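Local coordinates for UPF0249 protein EF_3048 (Enterococcus faecalis, PDB 2I5I) that probably removes acetyl groups from acetylated carbohydrates in a magnesium-dependent reaction, a step in the breakdown of oligosaccharides, at residues Asp12-Thr17 with Gly23-His28; Thr36-Thr41 with Ile115-Ser120; Glu47-Ala52 with Leu59-His64; Asp125-His130 with Ala146-Tyr151. All blocks are in the same frame, centred on the assembly; numbering follows the deposited sequence. Where two conformers were deposited one is given.

Interaction 1. Residues Asp12-Thr17 with Gly23-His28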
loop_
_atom_site.group_PDB
_atom_site.type_symbol
_atom_site.label_atom_id
_atom_site.label_comp_id
_atom_site.label_asym_id
_atom_site.label_seq_id
_atom_site.Cartn_x
_atom_site.Cartn_y
_atom_site.Cartn_z
ATOM N N ASP A 12 6.290 -4.064 25.665
ATOM C CA ASP A 12 7.704 -3.742 25.581
ATOM C C ASP A 12 8.422 -4.617 24.546
ATOM O O ASP A 12 7.986 -5.739 24.255
ATOM C CB ASP A 12 8.334 -3.899 26.971
ATOM C CG ASP A 12 7.780 -2.920 27.988
ATOM O OD1 ASP A 12 6.850 -2.150 27.666
ATOM O OD2 ASP A 12 8.284 -2.921 29.136
ATOM N N ASP A 13 9.489 -4.095 23.970
ATOM C CA ASP A 13 10.455 -4.811 23.161
ATOM C C ASP A 13 10.086 -4.922 21.685
ATOM O O ASP A 13 10.543 -5.839 20.997
ATOM C CB ASP A 13 10.689 -6.227 23.717
ATOM C CG ASP A 13 11.372 -6.247 25.073
ATOM O OD1 ASP A 13 11.985 -5.215 25.408
ATOM O OD2 ASP A 13 11.303 -7.266 25.806
ATOM N N PHE A 14 9.311 -3.988 21.161
ATOM C CA PHE A 14 9.109 -3.950 19.690
ATOM C C PHE A 14 10.434 -3.913 18.969
ATOM O O PHE A 14 11.372 -3.218 19.372
ATOM C CB PHE A 14 8.235 -2.758 19.313
ATOM C CG PHE A 14 7.516 -2.917 17.975
ATOM C CD1 PHE A 14 6.553 -3.911 17.838
ATOM C CD2 PHE A 14 7.822 -2.075 16.926
ATOM C CE1 PHE A 14 5.903 -4.054 16.618
ATOM C CE2 PHE A 14 7.169 -2.209 15.703
ATOM C CZ PHE A 14 6.209 -3.192 15.579
ATOM N N GLY A 15 10.601 -4.661 17.872
ATOM C CA GLY A 15 11.843 -4.702 17.143
ATOM C C GLY A 15 12.926 -5.547 17.781
ATOM O O GLY A 15 14.028 -5.627 17.236
ATOM N N TYR A 16 12.643 -6.174 18.919
ATOM C CA TYR A 16 13.623 -7.003 19.601
ATOM C C TYR A 16 14.087 -8.113 18.667
ATOM O O TYR A 16 15.270 -8.298 18.371
ATOM C CB TYR A 16 13.019 -7.533 20.889
ATOM C CG TYR A 16 13.960 -8.124 21.907
ATOM C CD1 TYR A 16 15.335 -7.926 21.857
ATOM C CD2 TYR A 16 13.441 -8.896 22.936
ATOM C CE1 TYR A 16 16.148 -8.492 22.819
ATOM C CE2 TYR A 16 14.258 -9.461 23.903
ATOM C CZ TYR A 16 15.614 -9.254 23.834
ATOM O OH TYR A 16 16.432 -9.816 24.797
ATOM N N THR A 17 13.118 -8.898 18.198
ATOM C CA THR A 17 13.368 -9.916 17.173
ATOM C C THR A 17 12.163 -9.984 16.234
ATOM O O THR A 17 11.064 -9.547 16.596
ATOM C CB THR A 17 13.729 -11.289 17.743
ATOM O OG1 THR A 17 12.607 -12.168 17.710
ATOM C CG2 THR A 17 14.071 -11.342 19.240
ATOM N N GLY A 23 4.449 -10.938 17.198
ATOM C CA GLY A 23 3.600 -11.244 18.336
ATOM C C GLY A 23 2.962 -9.993 18.916
ATOM O O GLY A 23 1.789 -10.010 19.271
ATOM N N ILE A 24 3.734 -8.905 18.995
ATOM C CA ILE A 24 3.115 -7.650 19.441
ATOM C C ILE A 24 2.043 -7.173 18.487
ATOM O O ILE A 24 0.947 -6.779 18.890
ATOM C CB ILE A 24 4.196 -6.571 19.632
ATOM C CG1 ILE A 24 5.083 -6.888 20.846
ATOM C CG2 ILE A 24 3.602 -5.191 19.778
ATOM C CD1 ILE A 24 6.412 -6.186 20.843
ATOM N N ILE A 25 2.318 -7.212 17.172
ATOM C CA ILE A 25 1.297 -6.782 16.215
ATOM C C ILE A 25 0.020 -7.584 16.370
ATOM O O ILE A 25 -1.073 -7.016 16.293
ATOM C CB ILE A 25 1.875 -6.841 14.783
ATOM C CG1 ILE A 25 2.906 -5.748 14.531
ATOM C CG2 ILE A 25 0.766 -6.797 13.733
ATOM C CD1 ILE A 25 3.680 -5.776 13.227
ATOM N N GLU A 26 0.116 -8.888 16.612
ATOM C CA GLU A 26 -1.055 -9.736 16.836
ATOM C C GLU A 26 -1.900 -9.305 18.034
ATOM O O GLU A 26 -3.117 -9.226 18.017
ATOM C CB GLU A 26 -0.565 -11.174 17.023
ATOM C CG GLU A 26 -1.670 -12.196 17.172
ATOM C CD GLU A 26 -2.511 -12.472 15.943
ATOM O OE1 GLU A 26 -2.157 -12.056 14.818
ATOM O OE2 GLU A 26 -3.570 -13.132 16.110
ATOM N N ALA A 27 -1.175 -9.066 19.123
ATOM C CA ALA A 27 -1.762 -8.654 20.389
ATOM C C ALA A 27 -2.462 -7.311 20.262
ATOM O O ALA A 27 -3.428 -7.042 20.970
ATOM C CB ALA A 27 -0.634 -8.611 21.429
ATOM N N HIS A 28 -1.999 -6.456 19.355
ATOM C CA HIS A 28 -2.695 -5.195 19.118
ATOM C C HIS A 28 -3.910 -5.384 18.222
ATOM O O HIS A 28 -5.026 -4.958 18.544
ATOM C CB HIS A 28 -1.737 -4.181 18.498
ATOM C CG HIS A 28 -2.353 -2.957 17.923
ATOM N ND1 HIS A 28 -2.878 -1.962 18.721
ATOM C CD2 HIS A 28 -2.551 -2.540 16.652
ATOM C CE1 HIS A 28 -3.371 -0.996 17.974
ATOM N NE2 HIS A 28 -3.180 -1.313 16.707
#

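Interaction 2. Residues Thr36-Thr41 with Ile115-Ser120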
loop_
_atom_site.group_PDB
_atom_site.type_symbol
_atom_site.label_atom_id
_atom_site.label_comp_id
_atom_site.label_asym_id
_atom_site.label_seq_id
_atom_site.Cartn_x
_atom_site.Cartn_y
_atom_site.Cartn_z
ATOM N N THR A 36 3.252 0.213 21.946
ATOM C CA THR A 36 4.485 -0.539 22.131
ATOM C C THR A 36 5.654 0.425 22.226
ATOM O O THR A 36 5.565 1.585 21.797
ATOM C CB THR A 36 4.679 -1.550 20.991
ATOM O OG1 THR A 36 5.736 -2.492 21.246
ATOM C CG2 THR A 36 5.036 -0.789 19.714
ATOM N N THR A 37 6.756 -0.080 22.764
ATOM C CA THR A 37 7.999 0.710 22.752
ATOM C C THR A 37 9.111 -0.131 22.126
ATOM O O THR A 37 9.191 -1.307 22.502
ATOM C CB THR A 37 8.413 1.194 24.143
ATOM O OG1 THR A 37 8.350 0.136 25.097
ATOM C CG2 THR A 37 7.442 2.298 24.564
ATOM N N ALA A 38 9.834 0.495 21.224
ATOM C CA ALA A 38 10.770 -0.138 20.313
ATOM C C ALA A 38 12.234 0.122 20.606
ATOM O O ALA A 38 12.595 1.235 21.000
ATOM C CB ALA A 38 10.447 0.378 18.902
ATOM N N LEU A 39 13.067 -0.894 20.376
ATOM C CA LEU A 39 14.507 -0.806 20.579
ATOM C C LEU A 39 15.271 -0.392 19.335
ATOM O O LEU A 39 15.579 -1.220 18.467
ATOM C CB LEU A 39 15.021 -2.152 21.073
ATOM C CG LEU A 39 14.469 -2.724 22.379
ATOM C CD1 LEU A 39 14.492 -4.243 22.340
ATOM C CD2 LEU A 39 15.283 -2.192 23.572
ATOM N N PRO A 40 15.681 0.863 19.190
ATOM C CA PRO A 40 16.565 1.236 18.095
ATOM C C PRO A 40 17.938 0.569 18.107
ATOM O O PRO A 40 18.658 0.540 17.100
ATOM C CB PRO A 40 16.781 2.755 18.273
ATOM C CG PRO A 40 16.180 3.099 19.581
ATOM C CD PRO A 40 15.321 1.992 20.069
ATOM N N THR A 41 18.342 0.024 19.248
ATOM C CA THR A 41 19.618 -0.644 19.414
ATOM C C THR A 41 19.584 -2.036 18.796
ATOM O O THR A 41 20.604 -2.707 18.653
ATOM C CB THR A 41 20.003 -0.767 20.906
ATOM O OG1 THR A 41 18.842 -1.043 21.693
ATOM C CG2 THR A 41 20.580 0.571 21.354
ATOM N N ILE A 115 17.565 9.738 18.570
ATOM C CA ILE A 115 17.817 10.150 17.186
ATOM C C ILE A 115 17.749 8.958 16.233
ATOM O O ILE A 115 17.243 9.072 15.120
ATOM C CB ILE A 115 19.173 10.844 17.076
ATOM C CG1 ILE A 115 19.084 12.259 17.702
ATOM C CG2 ILE A 115 19.716 10.907 15.681
ATOM C CD1 ILE A 115 20.040 12.324 18.860
ATOM N N SER A 116 18.237 7.821 16.701
ATOM C CA SER A 116 18.229 6.588 15.933
ATOM C C SER A 116 16.784 6.142 15.672
ATOM O O SER A 116 16.508 5.760 14.543
ATOM C CB SER A 116 19.015 5.487 16.617
ATOM O OG SER A 116 20.380 5.852 16.716
ATOM N N PHE A 117 15.921 6.195 16.675
ATOM C CA PHE A 117 14.510 5.913 16.452
ATOM C C PHE A 117 13.994 6.740 15.278
ATOM O O PHE A 117 13.261 6.221 14.424
ATOM C CB PHE A 117 13.678 6.223 17.694
ATOM C CG PHE A 117 12.199 5.901 17.650
ATOM C CD1 PHE A 117 11.233 6.653 17.030
ATOM C CD2 PHE A 117 11.770 4.732 18.275
ATOM C CE1 PHE A 117 9.896 6.306 16.961
ATOM C CE2 PHE A 117 10.441 4.358 18.241
ATOM C CZ PHE A 117 9.504 5.131 17.588
HETATM N N MSE A 118 14.308 8.035 15.310
HETATM C CA MSE A 118 13.667 8.932 14.338
HETATM C C MSE A 118 14.195 8.708 12.923
HETATM O O MSE A 118 13.653 9.270 11.972
HETATM C CB MSE A 118 13.758 10.407 14.794
HETATM C CG MSE A 118 12.798 10.626 15.964
HETATM SE SE MSE A 118 12.689 12.295 16.681
HETATM C CE MSE A 118 14.378 12.762 16.670
ATOM N N LYS A 119 15.203 7.875 12.733
ATOM C CA LYS A 119 15.621 7.436 11.395
ATOM C C LYS A 119 14.516 6.607 10.733
ATOM O O LYS A 119 14.513 6.432 9.509
ATOM C CB LYS A 119 16.936 6.662 11.469
ATOM C CG LYS A 119 18.127 7.559 11.809
ATOM C CD LYS A 119 19.463 6.836 11.768
ATOM C CE LYS A 119 20.445 7.526 12.705
ATOM N NZ LYS A 119 21.758 6.826 12.754
ATOM N N SER A 120 13.557 6.144 11.523
ATOM C CA SER A 120 12.365 5.471 11.022
ATOM C C SER A 120 11.411 6.412 10.300
ATOM O O SER A 120 10.368 6.007 9.767
ATOM C CB SER A 120 11.688 4.819 12.230
ATOM O OG SER A 120 10.929 5.768 12.957
#

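Interaction 3. Residues Glu47-Ala52 with Leu59-His64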
loop_
_atom_site.group_PDB
_atom_site.type_symbol
_atom_site.label_atom_id
_atom_site.label_comp_id
_atom_site.label_asym_id
_atom_site.label_seq_id
_atom_site.Cartn_x
_atom_site.Cartn_y
_atom_site.Cartn_z
ATOM N N GLU A 47 13.149 -2.671 10.271
ATOM C CA GLU A 47 12.188 -3.638 9.709
ATOM C C GLU A 47 10.895 -3.667 10.492
ATOM O O GLU A 47 9.768 -3.692 9.978
ATOM C CB GLU A 47 12.825 -5.031 9.685
ATOM C CG GLU A 47 13.993 -5.118 8.717
ATOM C CD GLU A 47 14.822 -6.369 8.914
ATOM O OE1 GLU A 47 14.507 -7.147 9.830
ATOM O OE2 GLU A 47 15.784 -6.554 8.137
ATOM N N ALA A 48 11.019 -3.665 11.817
ATOM C CA ALA A 48 9.847 -3.640 12.676
ATOM C C ALA A 48 8.992 -2.417 12.410
ATOM O O ALA A 48 7.756 -2.433 12.334
ATOM C CB ALA A 48 10.296 -3.697 14.136
HETATM N N MSE A 49 9.653 -1.261 12.245
HETATM C CA MSE A 49 8.889 -0.039 12.052
HETATM C C MSE A 49 8.191 -0.058 10.698
HETATM O O MSE A 49 7.066 0.411 10.548
HETATM C CB MSE A 49 9.841 1.161 12.234
HETATM C CG MSE A 49 10.376 1.243 13.659
HETATM SE SE MSE A 49 9.140 1.632 14.917
HETATM C CE MSE A 49 8.549 3.211 14.307
ATOM N N GLU A 50 8.845 -0.654 9.697
ATOM C CA GLU A 50 8.192 -0.841 8.395
ATOM C C GLU A 50 6.985 -1.768 8.513
ATOM O O GLU A 50 5.900 -1.486 7.974
ATOM C CB GLU A 50 9.203 -1.418 7.399
ATOM C CG GLU A 50 8.677 -1.850 6.048
ATOM C CD GLU A 50 7.885 -0.815 5.289
ATOM O OE1 GLU A 50 7.997 0.400 5.560
ATOM O OE2 GLU A 50 7.126 -1.230 4.386
ATOM N N SER A 51 7.112 -2.879 9.209
ATOM C CA SER A 51 5.979 -3.801 9.372
ATOM C C SER A 51 4.798 -3.121 10.030
ATOM O O SER A 51 3.606 -3.231 9.725
ATOM C CB SER A 51 6.429 -5.017 10.185
ATOM O OG SER A 51 5.405 -5.976 10.316
ATOM N N ALA A 52 5.141 -2.294 11.045
ATOM C CA ALA A 52 4.039 -1.554 11.675
ATOM C C ALA A 52 3.341 -0.622 10.704
ATOM O O ALA A 52 2.114 -0.508 10.703
ATOM C CB ALA A 52 4.595 -0.803 12.892
ATOM N N LEU A 59 -1.065 1.286 15.420
ATOM C CA LEU A 59 -0.326 1.010 16.662
ATOM C C LEU A 59 0.536 2.186 17.086
ATOM O O LEU A 59 1.320 2.708 16.298
ATOM C CB LEU A 59 0.508 -0.254 16.491
ATOM C CG LEU A 59 1.456 -0.635 17.628
ATOM C CD1 LEU A 59 0.683 -0.848 18.917
ATOM C CD2 LEU A 59 2.267 -1.876 17.292
ATOM N N ALA A 60 0.370 2.602 18.350
ATOM C CA ALA A 60 1.196 3.712 18.838
ATOM C C ALA A 60 2.551 3.185 19.284
ATOM O O ALA A 60 2.686 2.110 19.871
ATOM C CB ALA A 60 0.470 4.462 19.941
ATOM N N ILE A 61 3.614 3.943 18.984
ATOM C CA ILE A 61 4.958 3.463 19.233
ATOM C C ILE A 61 5.874 4.512 19.885
ATOM O O ILE A 61 6.010 5.605 19.344
ATOM C CB ILE A 61 5.629 2.998 17.921
ATOM C CG1 ILE A 61 4.774 1.966 17.178
ATOM C CG2 ILE A 61 7.033 2.489 18.173
ATOM C CD1 ILE A 61 5.398 1.548 15.857
ATOM N N GLY A 62 6.468 4.139 21.006
ATOM C CA GLY A 62 7.421 4.954 21.746
ATOM C C GLY A 62 8.807 4.340 21.678
ATOM O O GLY A 62 9.036 3.278 21.074
ATOM N N VAL A 63 9.772 5.008 22.322
ATOM C CA VAL A 63 11.162 4.555 22.247
ATOM C C VAL A 63 11.568 3.864 23.550
ATOM O O VAL A 63 11.402 4.402 24.651
ATOM C CB VAL A 63 12.118 5.706 21.890
ATOM C CG1 VAL A 63 12.005 6.877 22.870
ATOM C CG2 VAL A 63 13.566 5.240 21.818
ATOM N N HIS A 64 12.083 2.646 23.410
ATOM C CA HIS A 64 12.557 1.780 24.463
ATOM C C HIS A 64 14.058 1.979 24.676
ATOM O O HIS A 64 14.904 1.358 24.033
ATOM C CB HIS A 64 12.277 0.322 24.107
ATOM C CG HIS A 64 11.981 -0.583 25.259
ATOM N ND1 HIS A 64 11.212 -0.214 26.331
ATOM C CD2 HIS A 64 12.336 -1.862 25.511
ATOM C CE1 HIS A 64 11.104 -1.200 27.195
ATOM N NE2 HIS A 64 11.786 -2.228 26.718
#

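Interaction 4. Residues Asp125-His130 with Ala146-Tyr151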
loop_
_atom_site.group_PDB
_atom_site.type_symbol
_atom_site.label_atom_id
_atom_site.label_comp_id
_atom_site.label_asym_id
_atom_site.label_seq_id
_atom_site.Cartn_x
_atom_site.Cartn_y
_atom_site.Cartn_z
ATOM N N ASP A 125 6.204 8.489 20.421
ATOM C CA ASP A 125 5.184 9.270 21.129
ATOM C C ASP A 125 5.487 9.318 22.626
ATOM O O ASP A 125 4.809 10.014 23.407
ATOM C CB ASP A 125 3.806 8.692 20.809
ATOM C CG ASP A 125 3.461 7.382 21.472
ATOM O OD1 ASP A 125 4.397 6.749 21.995
ATOM O OD2 ASP A 125 2.262 6.999 21.469
ATOM N N HIS A 126 6.491 8.563 23.071
ATOM C CA HIS A 126 6.880 8.531 24.476
ATOM C C HIS A 126 8.169 7.745 24.664
ATOM O O HIS A 126 8.730 7.178 23.724
ATOM C CB HIS A 126 5.764 7.963 25.339
ATOM C CG HIS A 126 5.606 6.490 25.447
ATOM N ND1 HIS A 126 5.002 5.742 24.461
ATOM C CD2 HIS A 126 5.944 5.608 26.420
ATOM C CE1 HIS A 126 4.980 4.472 24.841
ATOM N NE2 HIS A 126 5.555 4.341 26.027
ATOM N N ILE A 127 8.632 7.745 25.905
ATOM C CA ILE A 127 9.877 7.131 26.312
ATOM C C ILE A 127 9.658 6.191 27.483
ATOM O O ILE A 127 8.917 6.468 28.426
ATOM C CB ILE A 127 10.932 8.191 26.749
ATOM C CG1 ILE A 127 11.324 9.160 25.645
ATOM C CG2 ILE A 127 12.159 7.522 27.338
ATOM C CD1 ILE A 127 12.143 10.339 26.120
ATOM N N ASP A 128 10.332 5.053 27.453
ATOM C CA ASP A 128 10.381 4.125 28.573
ATOM C C ASP A 128 11.734 3.432 28.497
ATOM O O ASP A 128 12.543 3.854 27.662
ATOM C CB ASP A 128 9.203 3.182 28.571
ATOM C CG ASP A 128 9.245 2.088 27.513
ATOM O OD1 ASP A 128 10.144 2.089 26.658
ATOM O OD2 ASP A 128 8.335 1.229 27.560
ATOM N N SER A 129 11.982 2.385 29.285
ATOM C CA SER A 129 13.284 1.750 29.196
ATOM C C SER A 129 13.228 0.252 29.486
ATOM O O SER A 129 12.448 -0.216 30.336
ATOM C CB SER A 129 14.262 2.358 30.239
ATOM O OG SER A 129 13.720 1.773 31.424
ATOM N N HIS A 130 14.104 -0.432 28.766
ATOM C CA HIS A 130 14.377 -1.849 28.925
ATOM C C HIS A 130 14.875 -2.112 30.336
ATOM O O HIS A 130 15.741 -1.357 30.797
ATOM C CB HIS A 130 15.433 -2.276 27.916
ATOM C CG HIS A 130 15.727 -3.738 27.872
ATOM N ND1 HIS A 130 14.789 -4.678 27.511
ATOM C CD2 HIS A 130 16.866 -4.422 28.131
ATOM C CE1 HIS A 130 15.332 -5.887 27.557
ATOM N NE2 HIS A 130 16.595 -5.760 27.931
ATOM N N ALA A 146 15.501 14.593 31.719
ATOM C CA ALA A 146 16.169 15.629 30.946
ATOM C C ALA A 146 15.933 15.415 29.448
ATOM O O ALA A 146 15.689 16.378 28.725
ATOM C CB ALA A 146 17.654 15.687 31.259
ATOM N N LEU A 147 15.986 14.167 28.971
ATOM C CA LEU A 147 15.742 13.942 27.528
ATOM C C LEU A 147 14.262 14.070 27.185
ATOM O O LEU A 147 13.866 14.470 26.076
ATOM C CB LEU A 147 16.353 12.589 27.161
ATOM C CG LEU A 147 17.893 12.566 27.119
ATOM C CD1 LEU A 147 18.447 11.170 27.334
ATOM C CD2 LEU A 147 18.359 13.175 25.817
ATOM N N ALA A 148 13.382 13.771 28.120
ATOM C CA ALA A 148 11.945 13.955 27.966
ATOM C C ALA A 148 11.649 15.437 27.715
ATOM O O ALA A 148 10.845 15.791 26.852
ATOM C CB ALA A 148 11.155 13.470 29.165
ATOM N N ARG A 149 12.342 16.282 28.506
ATOM C CA ARG A 149 12.109 17.729 28.350
ATOM C C ARG A 149 12.690 18.208 27.027
ATOM O O ARG A 149 12.059 19.009 26.342
ATOM C CB ARG A 149 12.665 18.517 29.545
ATOM C CG ARG A 149 12.185 17.998 30.879
ATOM C CD ARG A 149 12.819 18.655 32.096
ATOM N NE ARG A 149 11.996 18.322 33.254
ATOM C CZ ARG A 149 12.297 17.726 34.382
ATOM N NH1 ARG A 149 13.528 17.310 34.652
ATOM N NH2 ARG A 149 11.336 17.536 35.277
ATOM N N LYS A 150 13.856 17.704 26.656
ATOM C CA LYS A 150 14.589 18.090 25.463
ATOM C C LYS A 150 13.799 17.727 24.205
ATOM O O LYS A 150 13.791 18.517 23.257
ATOM C CB LYS A 150 15.965 17.441 25.411
ATOM C CG LYS A 150 16.730 17.724 24.132
ATOM C CD LYS A 150 17.899 16.758 23.979
ATOM C CE LYS A 150 18.802 17.149 22.826
ATOM N NZ LYS A 150 20.214 16.719 23.051
ATOM N N TYR A 151 13.163 16.553 24.254
ATOM C CA TYR A 151 12.400 16.165 23.066
ATOM C C TYR A 151 10.912 16.354 23.280
ATOM O O TYR A 151 10.122 16.139 22.361
ATOM C CB TYR A 151 12.731 14.712 22.667
ATOM C CG TYR A 151 14.129 14.601 22.115
ATOM C CD1 TYR A 151 14.371 14.860 20.768
ATOM C CD2 TYR A 151 15.210 14.245 22.894
ATOM C CE1 TYR A 151 15.646 14.766 20.242
ATOM C CE2 TYR A 151 16.480 14.148 22.388
ATOM C CZ TYR A 151 16.700 14.406 21.051
ATOM O OH TYR A 151 17.982 14.302 20.563
#

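Interaction 1. Residues Asp12-Thr17 with Gly23-His28
F14 meets two consecutive isoleucines of helix 18-29, and the apolar contacts run along one side of its ring. CD1 of F14 lies 3.8 Å from CG2 of I24, whose branch arrives obliquely, while CB of I24 sits at the ring edge and in its plane. One atom further round, CE1 of F14 is 4.0 Å from CG1 of I25, again at the edge. With CG anti to the backbone N (chi1 -157°), the phenyl swings over to the helix although its CB does not aim there.

A second kind of contact sets a methyl against the main chain. I24 extends along its CG1 branch past the ring, so that CD1 comes within 3.7 Å of F14 N and 3.8 Å of D12 O.

The pieces belong to a beta-alpha-beta crossover in which helix 18-29 links the parallel strands 6-11 and 35-38. D13, F14, G15 and Y16 form a type II turn, closed by Y16 N donating to D13 O (3.0 Å), with G15 in the position that takes positive phi.

The polar groups face elsewhere. D12 forms a salt bridge with R156 and a hydrogen bond with N212. D13 forms a salt bridge with R232, and its carboxylate lies near H64 and H130, consistent with a metal site that is vacant here. Beyond the isoleucines, A48 and A52 of helix 45-55 also touch the F14 ring.

Interaction 2. Residues Thr36-Thr41 with Ile115-Ser120
P40, just past strand 35-38, packs with F117 of helix 103-117, and the closest packing is found on the proline. CB of P40 lies 3.9 Å from both CB of S116 and the backbone N of F117, so the pyrrolidine ring rests on the main chain of the helix as much as on its side chains. Two residues earlier, at A38 in the strand, the F117 ring, set anti to its own nitrogen (chi1 -176°), reaches back, and its CE2 comes 4.0 Å from CB of A38 at an oblique angle. Between these two points the fit is slacker: CG of P40 and CB of F117 are 4.4 Å apart.

Strand 35-38 is part of a curled parallel sheet, consistent with the distorted beta/alpha barrel of this deacetylase clan, and F117 helps to fill the layer between sheet and helices together with F45, M49 and I61.

T41 and K119 are partly exposed, but a third subunit packs on I115, M118 and K119, so this side of 115-120 is covered rather than left to solvent. F117 O accepts from both S120 N (2.9 Å) and S120 OG (2.8 Å).

S116 turns its hydroxyl to A112 O and offers P40 only carbon. The two segments thus meet without a polar bond, and the contact probably rests mainly on apolar packing and burial.

Interaction 3. Residues Glu47-Ala52 with Leu59-His64
M49, a selenomethionine in this crystal, is bent at both outer torsions (chi2 -67°, chi3 -59°), and the fold in its chain presents the selenium and terminal methyl to I61. I61 answers with a straight CG1 branch (chi2 178°) that carries CD1 out from the strand toward the helix, so the two side chains meet tip to tip. SE of M49 is 3.9 Å from CD1 of I61 and 4.0 Å from its CG2, while CE of M49 also stands 3.9 Å from that same CD1.

One turn further along the helix, A52 points its CB at the strand and reaches CD1 of I61 at 3.9 Å. The isoleucine methyl is therefore shared by two helical residues, spaced i and i+3.

Helix 45-55 and strand 60-65 are consecutive parts of a beta-alpha-beta unit that starts with strand 35-38, and across these two segments I61 makes the close contacts from the strand. F117 from helix 103-117 touches both M49 and I61, extending the same apolar layer.

Every atom pair here is carbon or selenium against carbon. Dispersion and burial supply the cohesion, while the register of the strand is left to its backbone bonds with neighbouring strands.

Interaction 4. Residues Asp125-His130 with Ala146-Tyr151
I127 faces A148 across a beta-alpha layer, where strand 127-129 of the parallel sheet packs against the next helix in the chain, 138-151. The isoleucine points its CB toward the helix, and its extended CG1 branch (chi2 169°) delivers CD1 to the helix backbone. A148 does not return the gesture: its CB bond runs across the contact, so the methyl of I127 lands beside the main chain, with CD1 4.1 Å from CA of A148 and 4.5 Å from its CB. The carbonyl carbon of L147 is 4.4 Å from the same CD1. L147 directs its CB to the strand but packs on W110 and D111 of helix 103-117, and I127 also touches V63 and L65 of the adjacent strand 60-65.

The contact is small, and the segment runs on to H130, predicted to bind magnesium, whose side chain is remote from the helix.

At the beginning of the segment, D125 and H126 are joined by a hydrogen bond, and the H126 ring also stacks on Y258. H126 ND1 donates to D125 OD1 at 2.7 Å with an N-H...O angle of 167°. The acceptor lies close to the imidazole plane, whereas the donor approaches OD1 on its syn side, 34° out of the carboxylate plane.

How the interactions relate
The four contacts show how a parallel sheet can gather a polar centre from packing units that are separate in sequence. Interactions 2 and 3 share the sheet, A38 O and H64 N being 2.8 Å apart, and strand 127-129 of interaction 4 lies on the far side of strand 60-65. Interaction 1 joins through F14 N, 3.0 Å from T37 O. Their polar ends converge: H64 ND1 is 2.6 Å from D128 OD1, and T37 OG1 is 2.7 Å from D128 OD2. D13 OD1 stands 3.3 Å from H64 NE2 and 3.5 Å from H130 ND1, consistent with an unoccupied magnesium site contributed by interactions 1, 3 and 4.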